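Side-chain contacts in malonyl CoA:acyl carrier protein malonyltransferase (Streptomyces coelicolor, PDB 1NM2), which probably transfers the malonyl group of malonyl-CoA to holo acyl carrier protein, supplying malonyl-ACP for fatty acid biosynthesis: residues A[119-122]-A[123-127]; A[150-153]-A[154-158]; A[183-186]-A[187-191]; A[302-305]-A[306-310]. All coordinates share one frame; numbering follows the deposited sequence.

Contact 1: A[119-122]-A[123-127]; sequences LVRR and RGLAM. With ACY (acetic acid), chain D.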
ATOM      1  N   LEU A 119     -12.989   4.931  -4.523  1.00 20.89           N
ATOM      2  CA  LEU A 119     -11.856   5.828  -4.701  1.00 18.89           C
ATOM      3  C   LEU A 119     -10.649   5.091  -5.280  1.00 17.28           C
ATOM      4  O   LEU A 119      -9.979   5.591  -6.188  1.00 17.38           O
ATOM      5  CB  LEU A 119     -11.457   6.449  -3.360  1.00 18.62           C
ATOM      6  CG  LEU A 119     -10.284   7.433  -3.413  1.00 20.76           C
ATOM      7  CD1 LEU A 119     -10.722   8.714  -4.124  1.00 20.49           C
ATOM      8  CD2 LEU A 119      -9.812   7.748  -1.996  1.00 20.13           C
ATOM      9  N   VAL A 120     -10.362   3.908  -4.743  1.00 17.69           N
ATOM     10  CA  VAL A 120      -9.213   3.140  -5.204  1.00 17.35           C
ATOM     11  C   VAL A 120      -9.427   2.543  -6.600  1.00 18.99           C
ATOM     12  O   VAL A 120      -8.466   2.327  -7.339  1.00 18.86           O
ATOM     13  CB  VAL A 120      -8.833   2.035  -4.179  1.00 18.83           C
ATOM     14  CG1 VAL A 120      -9.816   0.877  -4.244  1.00 17.80           C
ATOM     15  CG2 VAL A 120      -7.416   1.568  -4.430  1.00 19.70           C
ATOM     16  N   ARG A 121     -10.682   2.283  -6.962  1.00 17.77           N
ATOM     17  CA  ARG A 121     -10.989   1.756  -8.292  1.00 18.10           C
ATOM     18  C   ARG A 121     -10.552   2.877  -9.249  1.00 18.18           C
ATOM     19  O   ARG A 121      -9.894   2.632 -10.255  1.00 18.23           O
ATOM     20  CB  ARG A 121     -12.498   1.521  -8.439  1.00 19.27           C
ATOM     21  CG  ARG A 121     -12.946   0.416  -9.412  1.00 23.62           C
ATOM     22  CD  ARG A 121     -12.072   0.244 -10.646  1.00 24.95           C
ATOM     23  NE  ARG A 121     -12.852  -0.190 -11.806  1.00 25.50           N
ATOM     24  CZ  ARG A 121     -12.402  -0.998 -12.763  1.00 25.75           C
ATOM     25  NH1 ARG A 121     -11.169  -1.484 -12.710  1.00 23.01           N
ATOM     26  NH2 ARG A 121     -13.184  -1.311 -13.790  1.00 27.26           N
ATOM     27  N   ARG A 122     -10.921   4.112  -8.913  1.00 17.25           N
ATOM     28  CA  ARG A 122     -10.557   5.273  -9.725  1.00 18.85           C
ATOM     29  C   ARG A 122      -9.046   5.508  -9.671  1.00 17.05           C
ATOM     30  O   ARG A 122      -8.432   5.915 -10.658  1.00 17.66           O
ATOM     31  CB  ARG A 122     -11.290   6.522  -9.226  1.00 20.28           C
ATOM     32  CG  ARG A 122     -12.798   6.470  -9.413  1.00 26.23           C
ATOM     33  CD  ARG A 122     -13.156   6.470 -10.893  1.00 30.49           C
ATOM     34  NE  ARG A 122     -14.582   6.252 -11.125  1.00 31.68           N
ATOM     35  CZ  ARG A 122     -15.161   6.349 -12.318  1.00 32.56           C
ATOM     36  NH1 ARG A 122     -14.432   6.665 -13.384  1.00 29.98           N
ATOM     37  NH2 ARG A 122     -16.464   6.124 -12.448  1.00 32.04           N
ATOM     38  N   ARG A 123      -8.453   5.257  -8.510  1.00 16.74           N
ATOM     39  CA  ARG A 123      -7.016   5.427  -8.344  1.00 15.30           C
ATOM     40  C   ARG A 123      -6.288   4.522  -9.335  1.00 15.83           C
ATOM     41  O   ARG A 123      -5.410   4.974 -10.073  1.00 14.63           O
ATOM     42  CB  ARG A 123      -6.598   5.056  -6.913  1.00 15.91           C
ATOM     43  CG  ARG A 123      -5.120   5.316  -6.580  1.00 16.08           C
ATOM     44  CD  ARG A 123      -4.815   4.856  -5.156  1.00 16.06           C
ATOM     45  NE  ARG A 123      -3.536   5.336  -4.642  1.00 16.84           N
ATOM     46  CZ  ARG A 123      -2.365   4.731  -4.822  1.00 16.68           C
ATOM     47  NH1 ARG A 123      -2.288   3.602  -5.515  1.00 16.16           N
ATOM     48  NH2 ARG A 123      -1.268   5.252  -4.287  1.00 18.31           N
ATOM     49  N   GLY A 124      -6.665   3.248  -9.347  1.00 14.17           N
ATOM     50  CA  GLY A 124      -6.030   2.288 -10.237  1.00 16.67           C
ATOM     51  C   GLY A 124      -6.195   2.578 -11.718  1.00 16.13           C
ATOM     52  O   GLY A 124      -5.254   2.421 -12.495  1.00 15.57           O
ATOM     53  N   LEU A 125      -7.396   2.983 -12.117  1.00 16.99           N
ATOM     54  CA  LEU A 125      -7.661   3.306 -13.510  1.00 16.47           C
ATOM     55  C   LEU A 125      -6.873   4.551 -13.903  1.00 17.53           C
ATOM     56  O   LEU A 125      -6.231   4.574 -14.947  1.00 17.99           O
ATOM     57  CB  LEU A 125      -9.160   3.551 -13.724  1.00 17.53           C
ATOM     58  CG  LEU A 125     -10.088   2.337 -13.571  1.00 20.59           C
ATOM     59  CD1 LEU A 125     -11.528   2.797 -13.426  1.00 22.60           C
ATOM     60  CD2 LEU A 125      -9.937   1.418 -14.778  1.00 23.71           C
ATOM     61  N   ALA A 126      -6.906   5.577 -13.054  1.00 17.16           N
ATOM     62  CA  ALA A 126      -6.203   6.828 -13.331  1.00 18.04           C
ATOM     63  C   ALA A 126      -4.701   6.654 -13.491  1.00 18.34           C
ATOM     64  O   ALA A 126      -4.093   7.266 -14.369  1.00 18.68           O
ATOM     65  CB  ALA A 126      -6.490   7.854 -12.225  1.00 16.79           C
ATOM     66  N   MET A 127      -4.097   5.838 -12.633  1.00 18.57           N
ATOM     67  CA  MET A 127      -2.656   5.607 -12.707  1.00 18.59           C
ATOM     68  C   MET A 127      -2.303   4.761 -13.935  1.00 17.92           C
ATOM     69  O   MET A 127      -1.244   4.931 -14.532  1.00 15.47           O
ATOM     70  CB  MET A 127      -2.167   4.947 -11.410  1.00 17.51           C
ATOM     71  CG  MET A 127      -2.280   5.886 -10.200  1.00 17.43           C
ATOM     72  SD  MET A 127      -1.830   5.184  -8.598  1.00 17.21           S
ATOM     73  CE  MET A 127      -0.041   5.303  -8.692  1.00 15.48           C
TER
HETATM   74  C   ACY D 425       1.104   2.112  -6.312  1.00 46.79           C
HETATM   75  O   ACY D 425       0.609   1.125  -6.998  1.00 47.17           O
HETATM   76  OXT ACY D 425       0.485   3.148  -5.892  1.00 46.92           O
HETATM   77  CH3 ACY D 425       2.584   1.957  -5.998  1.00 45.31           C
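A chi1 of -152° sets CG of R121 beside its own carbonyl carbon, turned away from the backbone N, and bends at chi2 and chi3 then fold the chain up the helix onto L125, one turn later. CD1 of L125 lies over one face of the R121 guanidinium, close to its rim and 3.6 Å from NE of R121. The other branch of the leucine, CD2 of L125, approaches NH1 of R121 to 3.8 Å. That same NH1 is hydrogen-bonded to the carbonyl O of S58, so the arginine bridges helix 113-132 and helix 57-75.

The helix itself is held by ordinary backbone bonds, among them G124 N to V120 O at 2.9 Å, close to straight at 168°. R123 behaves differently from R121. Its chain is extended from CG to NE and leaves the helix for a bound acetate, where NH1 of R123 donates to OXT at 2.8 Å and NH2 of R123 reaches the same OXT at 3.2 Å. SD of M127 sits above one face of the R123 guanidinium, near the rim. Q61 OE1 takes a further bond from NH1 of R123, and S98 OG one from NH2; S98 OG also binds the acetate. Because this acetate mimics a malonyl group in the active site, the forked grip on a single oxygen suggests that R123 would receive the carboxylate of the malonyl substrate.

Contact 2: A[150-153]-A[154-158]; sequences VAHL and ERLGL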
ATOM      1  N   VAL A 150      20.330   7.546  -3.875  1.00 16.42           N
ATOM      2  CA  VAL A 150      19.355   8.579  -4.198  1.00 16.70           C
ATOM      3  C   VAL A 150      20.036   9.692  -4.996  1.00 17.63           C
ATOM      4  O   VAL A 150      19.529  10.125  -6.032  1.00 16.83           O
ATOM      5  CB  VAL A 150      18.733   9.170  -2.914  1.00 17.12           C
ATOM      6  CG1 VAL A 150      17.936  10.433  -3.239  1.00 16.40           C
ATOM      7  CG2 VAL A 150      17.827   8.127  -2.268  1.00 17.98           C
ATOM      8  N   ALA A 151      21.192  10.143  -4.517  1.00 16.72           N
ATOM      9  CA  ALA A 151      21.933  11.200  -5.202  1.00 15.99           C
ATOM     10  C   ALA A 151      22.208  10.818  -6.654  1.00 16.27           C
ATOM     11  O   ALA A 151      21.998  11.611  -7.565  1.00 17.42           O
ATOM     12  CB  ALA A 151      23.252  11.470  -4.473  1.00 16.28           C
ATOM     13  N   HIS A 152      22.672   9.588  -6.862  1.00 17.06           N
ATOM     14  CA  HIS A 152      22.992   9.098  -8.196  1.00 17.65           C
ATOM     15  C   HIS A 152      21.773   8.998  -9.112  1.00 18.65           C
ATOM     16  O   HIS A 152      21.769   9.567 -10.206  1.00 18.53           O
ATOM     17  CB  HIS A 152      23.669   7.725  -8.104  1.00 19.21           C
ATOM     18  CG  HIS A 152      24.146   7.196  -9.422  1.00 19.35           C
ATOM     19  ND1 HIS A 152      25.363   7.544  -9.968  1.00 21.86           N
ATOM     20  CD2 HIS A 152      23.558   6.365 -10.315  1.00 20.72           C
ATOM     21  CE1 HIS A 152      25.505   6.949 -11.140  1.00 23.01           C
ATOM     22  NE2 HIS A 152      24.424   6.227 -11.374  1.00 20.62           N
ATOM     23  N   LEU A 153      20.742   8.274  -8.680  1.00 17.67           N
ATOM     24  CA  LEU A 153      19.552   8.126  -9.512  1.00 18.35           C
ATOM     25  C   LEU A 153      18.917   9.477  -9.836  1.00 19.13           C
ATOM     26  O   LEU A 153      18.474   9.696 -10.962  1.00 17.83           O
ATOM     27  CB  LEU A 153      18.530   7.201  -8.838  1.00 18.19           C
ATOM     28  CG  LEU A 153      17.849   7.663  -7.551  1.00 19.00           C
ATOM     29  CD1 LEU A 153      16.601   8.459  -7.896  1.00 15.41           C
ATOM     30  CD2 LEU A 153      17.483   6.438  -6.710  1.00 16.96           C
ATOM     31  N   GLU A 154      18.881  10.385  -8.860  1.00 19.33           N
ATOM     32  CA  GLU A 154      18.305  11.705  -9.090  1.00 21.29           C
ATOM     33  C   GLU A 154      19.141  12.492 -10.094  1.00 21.54           C
ATOM     34  O   GLU A 154      18.601  13.241 -10.914  1.00 19.31           O
ATOM     35  CB  GLU A 154      18.196  12.490  -7.780  1.00 21.96           C
ATOM     36  CG  GLU A 154      17.215  11.883  -6.793  1.00 25.15           C
ATOM     37  CD  GLU A 154      16.976  12.758  -5.578  1.00 26.10           C
ATOM     38  OE1 GLU A 154      17.958  13.280  -5.007  1.00 29.61           O
ATOM     39  OE2 GLU A 154      15.803  12.913  -5.188  1.00 26.61           O
ATOM     40  N   ARG A 155      20.459  12.322 -10.025  1.00 22.89           N
ATOM     41  CA  ARG A 155      21.348  13.011 -10.953  1.00 24.72           C
ATOM     42  C   ARG A 155      21.074  12.534 -12.373  1.00 23.85           C
ATOM     43  O   ARG A 155      21.278  13.271 -13.336  1.00 24.12           O
ATOM     44  CB  ARG A 155      22.809  12.736 -10.611  1.00 26.96           C
ATOM     45  CG  ARG A 155      23.506  13.848  -9.853  1.00 31.63           C
ATOM     46  CD  ARG A 155      24.995  13.566  -9.811  1.00 35.22           C
ATOM     47  NE  ARG A 155      25.520  13.391 -11.161  1.00 36.79           N
ATOM     48  CZ  ARG A 155      26.289  12.376 -11.543  1.00 38.33           C
ATOM     49  NH1 ARG A 155      26.630  11.433 -10.675  1.00 38.31           N
ATOM     50  NH2 ARG A 155      26.715  12.302 -12.797  1.00 38.63           N
ATOM     51  N   LEU A 156      20.626  11.288 -12.497  1.00 23.53           N
ATOM     52  CA  LEU A 156      20.319  10.720 -13.800  1.00 22.69           C
ATOM     53  C   LEU A 156      18.908  11.089 -14.234  1.00 22.17           C
ATOM     54  O   LEU A 156      18.477  10.732 -15.329  1.00 22.44           O
ATOM     55  CB  LEU A 156      20.481   9.200 -13.782  1.00 23.97           C
ATOM     56  CG  LEU A 156      21.872   8.662 -14.134  1.00 25.68           C
ATOM     57  CD1 LEU A 156      22.940   9.348 -13.286  1.00 24.97           C
ATOM     58  CD2 LEU A 156      21.887   7.153 -13.912  1.00 25.40           C
ATOM     59  N   GLY A 157      18.188  11.801 -13.369  1.00 20.48           N
ATOM     60  CA  GLY A 157      16.847  12.231 -13.724  1.00 18.78           C
ATOM     61  C   GLY A 157      15.709  11.418 -13.142  1.00 18.26           C
ATOM     62  O   GLY A 157      14.543  11.712 -13.409  1.00 16.33           O
ATOM     63  N   LEU A 158      16.037  10.405 -12.348  1.00 15.84           N
ATOM     64  CA  LEU A 158      15.019   9.564 -11.730  1.00 17.39           C
ATOM     65  C   LEU A 158      14.600  10.153 -10.386  1.00 17.02           C
ATOM     66  O   LEU A 158      15.242  11.062  -9.870  1.00 18.21           O
ATOM     67  CB  LEU A 158      15.561   8.149 -11.494  1.00 16.99           C
ATOM     68  CG  LEU A 158      16.040   7.261 -12.648  1.00 19.65           C
ATOM     69  CD1 LEU A 158      14.933   7.111 -13.664  1.00 20.97           C
ATOM     70  CD2 LEU A 158      17.290   7.839 -13.279  1.00 20.24           C
TER
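Contacts with the H152 imidazole come first among the side-chain interactions, because L156 lies over one face of the ring. CD1 of L156 makes a CH-pi contact 4.1 Å from the H152 ring centroid, 17° off the ring normal, while CD2 of L156 comes to 3.7 Å from NE2 of H152. That NE2 is hydrogen-bonded to the carbonyl O of D184, which would help to fix the rotation of the ring as the leucine packs on it. The R155 guanidinium passes nearby, its plane almost perpendicular to the imidazole.

Van der Waals packing occupies other sides of the turn. V150 and E154 run side by side in the same direction, the methyl CG1 of V150 touching the carboxylate end at OE1 of E154, 3.4 Å away. The apolar pair is L153 with L158: L153 places CG between its backbone N and carbonyl carbon (chi1 67°), an unusual choice in a helix that brings CD1 of L153 to 3.8 Å from CB of L158. Around this pair, I169 and A171 of strand 168-172 cover L153.

Among the backbone bonds, E154 N to V150 O, R155 N to A151 O and L156 N to H152 O continue the helix. L156 N also makes a weak second bond to L153 O, at 3.1 Å. With G157 at a positive phi of 101°, L158 N to L153 O and G157 N to E154 O, both 2.9 Å, define a Schellman motif, the classic C-terminal stop of an alpha-helix, here sending helix 146-155 into strand 159-165.

Contact 3: A[183-186]-A[187-191]; sequences EDKP and EGVRK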
ATOM      1  N   GLU A 183      22.859   0.666 -16.587  1.00 26.19           N
ATOM      2  CA  GLU A 183      24.152   0.673 -17.255  1.00 27.53           C
ATOM      3  C   GLU A 183      25.177   1.413 -16.403  1.00 26.45           C
ATOM      4  O   GLU A 183      26.355   1.056 -16.376  1.00 27.67           O
ATOM      5  CB  GLU A 183      24.014   1.317 -18.640  1.00 30.61           C
ATOM      6  CG  GLU A 183      23.287   0.416 -19.644  1.00 35.17           C
ATOM      7  CD  GLU A 183      22.816   1.149 -20.892  1.00 38.32           C
ATOM      8  OE1 GLU A 183      23.642   1.816 -21.554  1.00 40.46           O
ATOM      9  OE2 GLU A 183      21.612   1.048 -21.214  1.00 41.16           O
ATOM     10  N   ASP A 184      24.717   2.445 -15.706  1.00 25.57           N
ATOM     11  CA  ASP A 184      25.580   3.221 -14.829  1.00 24.64           C
ATOM     12  C   ASP A 184      24.937   3.206 -13.444  1.00 23.40           C
ATOM     13  O   ASP A 184      24.230   4.139 -13.053  1.00 21.46           O
ATOM     14  CB  ASP A 184      25.724   4.651 -15.353  1.00 25.92           C
ATOM     15  CG  ASP A 184      26.474   5.555 -14.390  1.00 28.35           C
ATOM     16  OD1 ASP A 184      27.265   5.040 -13.566  1.00 28.44           O
ATOM     17  OD2 ASP A 184      26.278   6.785 -14.466  1.00 31.37           O
ATOM     18  N   LYS A 185      25.189   2.125 -12.715  1.00 22.23           N
ATOM     19  CA  LYS A 185      24.624   1.933 -11.385  1.00 21.61           C
ATOM     20  C   LYS A 185      25.304   2.758 -10.304  1.00 21.50           C
ATOM     21  O   LYS A 185      26.463   3.157 -10.443  1.00 17.45           O
ATOM     22  CB  LYS A 185      24.712   0.460 -10.983  1.00 20.14           C
ATOM     23  CG  LYS A 185      23.996  -0.514 -11.910  1.00 21.57           C
ATOM     24  CD  LYS A 185      24.057  -1.928 -11.332  1.00 20.14           C
ATOM     25  CE  LYS A 185      23.413  -2.956 -12.257  1.00 20.50           C
ATOM     26  NZ  LYS A 185      24.095  -2.996 -13.576  1.00 20.07           N
ATOM     27  N   PRO A 186      24.578   3.035  -9.208  1.00 21.14           N
ATOM     28  CA  PRO A 186      25.169   3.813  -8.117  1.00 19.99           C
ATOM     29  C   PRO A 186      26.214   2.904  -7.477  1.00 21.27           C
ATOM     30  O   PRO A 186      26.089   1.677  -7.534  1.00 20.59           O
ATOM     31  CB  PRO A 186      23.988   4.063  -7.182  1.00 19.67           C
ATOM     32  CG  PRO A 186      22.795   4.041  -8.114  1.00 19.00           C
ATOM     33  CD  PRO A 186      23.126   2.870  -9.010  1.00 20.62           C
ATOM     34  N   GLU A 187      27.236   3.502  -6.879  1.00 21.11           N
ATOM     35  CA  GLU A 187      28.296   2.738  -6.233  1.00 20.94           C
ATOM     36  C   GLU A 187      27.729   1.732  -5.237  1.00 20.10           C
ATOM     37  O   GLU A 187      26.870   2.070  -4.423  1.00 18.19           O
ATOM     38  CB  GLU A 187      29.244   3.685  -5.498  1.00 20.86           C
ATOM     39  CG  GLU A 187      30.545   3.040  -5.060  1.00 22.70           C
ATOM     40  CD  GLU A 187      31.378   3.961  -4.192  1.00 24.46           C
ATOM     41  OE1 GLU A 187      31.304   5.193  -4.399  1.00 23.65           O
ATOM     42  OE2 GLU A 187      32.110   3.453  -3.315  1.00 25.45           O
ATOM     43  N   GLY A 188      28.214   0.495  -5.307  1.00 20.03           N
ATOM     44  CA  GLY A 188      27.754  -0.532  -4.389  1.00 19.71           C
ATOM     45  C   GLY A 188      26.490  -1.274  -4.786  1.00 18.53           C
ATOM     46  O   GLY A 188      26.224  -2.351  -4.259  1.00 19.37           O
ATOM     47  N   VAL A 189      25.701  -0.711  -5.694  1.00 17.12           N
ATOM     48  CA  VAL A 189      24.475  -1.376  -6.122  1.00 17.19           C
ATOM     49  C   VAL A 189      24.844  -2.566  -6.994  1.00 18.08           C
ATOM     50  O   VAL A 189      25.625  -2.437  -7.936  1.00 16.03           O
ATOM     51  CB  VAL A 189      23.548  -0.428  -6.924  1.00 16.23           C
ATOM     52  CG1 VAL A 189      22.356  -1.210  -7.486  1.00 15.05           C
ATOM     53  CG2 VAL A 189      23.041   0.687  -6.025  1.00 17.20           C
ATOM     54  N   ARG A 190      24.286  -3.725  -6.667  1.00 19.80           N
ATOM     55  CA  ARG A 190      24.565  -4.948  -7.411  1.00 22.11           C
ATOM     56  C   ARG A 190      23.599  -5.132  -8.571  1.00 23.32           C
ATOM     57  O   ARG A 190      23.991  -5.546  -9.665  1.00 23.59           O
ATOM     58  CB  ARG A 190      24.428  -6.172  -6.502  1.00 21.28           C
ATOM     59  CG  ARG A 190      25.239  -6.133  -5.227  1.00 22.36           C
ATOM     60  CD  ARG A 190      25.042  -7.419  -4.451  1.00 21.67           C
ATOM     61  NE  ARG A 190      23.653  -7.619  -4.045  1.00 23.10           N
ATOM     62  CZ  ARG A 190      23.097  -7.051  -2.977  1.00 23.29           C
ATOM     63  NH1 ARG A 190      23.814  -6.244  -2.202  1.00 21.93           N
ATOM     64  NH2 ARG A 190      21.827  -7.299  -2.678  1.00 20.70           N
ATOM     65  N   LYS A 191      22.336  -4.809  -8.330  1.00 23.19           N
ATOM     66  CA  LYS A 191      21.317  -5.017  -9.342  1.00 25.11           C
ATOM     67  C   LYS A 191      20.245  -3.938  -9.347  1.00 24.16           C
ATOM     68  O   LYS A 191      19.884  -3.391  -8.305  1.00 24.45           O
ATOM     69  CB  LYS A 191      20.672  -6.379  -9.076  1.00 27.19           C
ATOM     70  CG  LYS A 191      20.268  -7.200 -10.281  1.00 31.84           C
ATOM     71  CD  LYS A 191      19.795  -8.571  -9.797  1.00 33.00           C
ATOM     72  CE  LYS A 191      19.279  -9.456 -10.921  1.00 35.51           C
ATOM     73  NZ  LYS A 191      18.817 -10.769 -10.378  1.00 36.66           N
TER
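A type II beta turn spans P186 to V189 and delivers the chain from the loop after helix 175-183 into strand 189-194. It is closed by V189 N, which donates to P186 O at 3.0 Å with an N-H...O angle of 158°; the donor stands above the carbonyl plane instead of meeting a lone pair. G188, the third residue of the turn, has a phi of 85°, a value that a side chain would crowd against the preceding carbonyl.

The two end residues of the turn, P186 and V189, also meet through their side chains, which slant across each other. CG2 of V189 lies 3.7 Å from CB of P186 and equally far from CD of P186, so the methyl rests against the pyrrolidine ring. S149 of helix 146-155 touches both residues. Just past the turn the strand is irregular: R190 and K191 both face L142 of strand 136-143, a classic beta bulge at the edge of the mixed sheet.

K185 runs alongside this distorted backbone. CD of K185 is 3.8 Å from V189 O, and CE of K185 is 3.7 Å from R190 O. A bend at chi4 (60°) then takes NZ of K185 off toward its hydrogen-bond partner, the carbonyl O of N182 in helix 175-183.

Contact 4: A[302-305]-A[306-310]; sequences DDLD and AAREL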
ATOM      1  N   ASP A 302      -6.705 -19.005   8.767  1.00 21.78           N
ATOM      2  CA  ASP A 302      -6.046 -19.848   9.761  1.00 22.40           C
ATOM      3  C   ASP A 302      -5.057 -19.045  10.606  1.00 22.80           C
ATOM      4  O   ASP A 302      -4.620 -19.502  11.662  1.00 23.43           O
ATOM      5  CB  ASP A 302      -5.318 -21.006   9.062  1.00 23.76           C
ATOM      6  CG  ASP A 302      -6.272 -22.053   8.506  1.00 24.25           C
ATOM      7  OD1 ASP A 302      -5.872 -22.788   7.580  1.00 26.52           O
ATOM      8  OD2 ASP A 302      -7.420 -22.153   8.992  1.00 25.71           O
ATOM      9  N   ASP A 303      -4.706 -17.848  10.142  1.00 22.59           N
ATOM     10  CA  ASP A 303      -3.774 -16.981  10.865  1.00 23.62           C
ATOM     11  C   ASP A 303      -4.500 -16.124  11.907  1.00 24.07           C
ATOM     12  O   ASP A 303      -3.869 -15.499  12.755  1.00 24.31           O
ATOM     13  CB  ASP A 303      -3.043 -16.055   9.877  1.00 24.46           C
ATOM     14  CG  ASP A 303      -2.056 -16.797   8.984  1.00 24.27           C
ATOM     15  OD1 ASP A 303      -1.835 -16.354   7.836  1.00 23.66           O
ATOM     16  OD2 ASP A 303      -1.487 -17.811   9.430  1.00 24.86           O
ATOM     17  N   LEU A 304      -5.829 -16.106  11.841  1.00 24.43           N
ATOM     18  CA  LEU A 304      -6.646 -15.295  12.747  1.00 24.74           C
ATOM     19  C   LEU A 304      -6.512 -15.544  14.251  1.00 26.53           C
ATOM     20  O   LEU A 304      -6.427 -14.591  15.024  1.00 25.28           O
ATOM     21  CB  LEU A 304      -8.118 -15.390  12.332  1.00 24.53           C
ATOM     22  CG  LEU A 304      -8.392 -14.711  10.985  1.00 24.29           C
ATOM     23  CD1 LEU A 304      -9.818 -14.978  10.531  1.00 24.71           C
ATOM     24  CD2 LEU A 304      -8.132 -13.211  11.120  1.00 24.26           C
ATOM     25  N   ASP A 305      -6.508 -16.806  14.672  1.00 26.96           N
ATOM     26  CA  ASP A 305      -6.374 -17.115  16.096  1.00 28.18           C
ATOM     27  C   ASP A 305      -5.107 -16.503  16.689  1.00 27.28           C
ATOM     28  O   ASP A 305      -5.151 -15.866  17.742  1.00 25.59           O
ATOM     29  CB  ASP A 305      -6.380 -18.631  16.314  1.00 30.54           C
ATOM     30  CG  ASP A 305      -7.777 -19.178  16.525  1.00 32.70           C
ATOM     31  OD1 ASP A 305      -8.715 -18.664  15.884  1.00 34.56           O
ATOM     32  OD2 ASP A 305      -7.939 -20.123  17.326  1.00 35.17           O
ATOM     33  N   ALA A 306      -3.979 -16.692  16.011  1.00 25.92           N
ATOM     34  CA  ALA A 306      -2.717 -16.133  16.479  1.00 25.59           C
ATOM     35  C   ALA A 306      -2.803 -14.604  16.494  1.00 25.03           C
ATOM     36  O   ALA A 306      -2.247 -13.947  17.375  1.00 23.69           O
ATOM     37  CB  ALA A 306      -1.575 -16.585  15.578  1.00 23.41           C
ATOM     38  N   ALA A 307      -3.499 -14.040  15.513  1.00 23.30           N
ATOM     39  CA  ALA A 307      -3.651 -12.593  15.437  1.00 23.28           C
ATOM     40  C   ALA A 307      -4.471 -12.081  16.617  1.00 24.14           C
ATOM     41  O   ALA A 307      -4.125 -11.073  17.229  1.00 25.24           O
ATOM     42  CB  ALA A 307      -4.322 -12.202  14.124  1.00 20.44           C
ATOM     43  N   ARG A 308      -5.561 -12.776  16.932  1.00 26.75           N
ATOM     44  CA  ARG A 308      -6.421 -12.382  18.045  1.00 28.58           C
ATOM     45  C   ARG A 308      -5.630 -12.351  19.353  1.00 29.32           C
ATOM     46  O   ARG A 308      -5.821 -11.459  20.182  1.00 27.51           O
ATOM     47  CB  ARG A 308      -7.593 -13.353  18.194  1.00 31.23           C
ATOM     48  CG  ARG A 308      -8.449 -13.531  16.955  1.00 34.99           C
ATOM     49  CD  ARG A 308      -9.471 -14.641  17.188  1.00 38.31           C
ATOM     50  NE  ARG A 308     -10.072 -15.122  15.943  1.00 41.22           N
ATOM     51  CZ  ARG A 308     -10.902 -14.412  15.187  1.00 41.69           C
ATOM     52  NH1 ARG A 308     -11.240 -13.181  15.546  1.00 42.27           N
ATOM     53  NH2 ARG A 308     -11.388 -14.932  14.068  1.00 42.37           N
ATOM     54  N   GLU A 309      -4.745 -13.328  19.536  1.00 29.73           N
ATOM     55  CA  GLU A 309      -3.932 -13.387  20.747  1.00 31.87           C
ATOM     56  C   GLU A 309      -3.040 -12.156  20.817  1.00 31.04           C
ATOM     57  O   GLU A 309      -2.902 -11.525  21.868  1.00 30.52           O
ATOM     58  CB  GLU A 309      -3.053 -14.638  20.750  1.00 35.09           C
ATOM     59  CG  GLU A 309      -3.795 -15.929  20.468  1.00 40.39           C
ATOM     60  CD  GLU A 309      -2.875 -17.133  20.473  1.00 44.29           C
ATOM     61  OE1 GLU A 309      -1.824 -17.091  19.793  1.00 46.28           O
ATOM     62  OE2 GLU A 309      -3.204 -18.125  21.157  1.00 47.70           O
ATOM     63  N   LEU A 310      -2.432 -11.819  19.684  1.00 30.52           N
ATOM     64  CA  LEU A 310      -1.547 -10.669  19.612  1.00 29.05           C
ATOM     65  C   LEU A 310      -2.335  -9.393  19.893  1.00 29.76           C
ATOM     66  O   LEU A 310      -1.867  -8.508  20.611  1.00 28.82           O
ATOM     67  CB  LEU A 310      -0.895 -10.599  18.232  1.00 29.40           C
ATOM     68  CG  LEU A 310       0.339  -9.704  18.110  1.00 29.24           C
ATOM     69  CD1 LEU A 310       1.370 -10.097  19.168  1.00 29.22           C
ATOM     70  CD2 LEU A 310       0.925  -9.840  16.709  1.00 29.41           C
TER
HETATM   71  O   HOH W   1      -3.265 -18.991  13.772  1.00 26.94           O
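Successive backbone bonds of the four-residue helical kind join the two segments: A307 N reaches D303 O at 3.1 Å, R308 N meets L304 O at 2.8 Å, and E309 N binds D305 O. They wind the first turns of helix 304-314, the C-terminal helix of the chain, which packs beside strand 294-297 at one edge of the parallel sheet. The turn is anchored from outside by D303, whose OD1 accepts the backbone N-H groups of K299 and T300 in the approach to the helix.

R308 carries most of the side-chain contact. With its CG anti to the carbonyl carbon (chi1 -56°) and its chain extended as far as NE, it lies back along the preceding turn. NH2 of R308 comes to 3.7 Å from CB of L304, and the two side chains slant past one another, both touching L75 of helix 57-75. On another flank, OD1 of D305 sits at the guanidinium edge, in its plane, and forms a long salt bridge with NE of R308 at 3.8 Å. The carboxylate itself is turned steeply, 75° from the guanidinium plane, so the two groups do not pair flat, and the attraction is probably modest.

E309 packs against the backbone, its CG 3.0 Å from the carbonyl O of D305. At the start of the turn a water takes over from a direct link, donating to D302 O at 2.6 Å and accepting from A306 N at 3.3 Å.

Along the chain the four contacts follow one another in series; none nests or crosses, and each closes just a turn or so of continuous backbone. Contact 1 lies within helix 113-132, beside the acetate site. Contact 2 ends helix 146-155 and contact 3 starts strand 189-194. Although separated in sequence, these two touch: besides the imidazole's hydrogen bond, H152 CD2 packs 3.3 Å from P186 CG, so helix 146-155 is tied to the loop leading into the edge strand of the mixed sheet. Contact 4 begins the last helix, by the parallel sheet, its centre about 43 Å from that of contact 2, across the chain's centre.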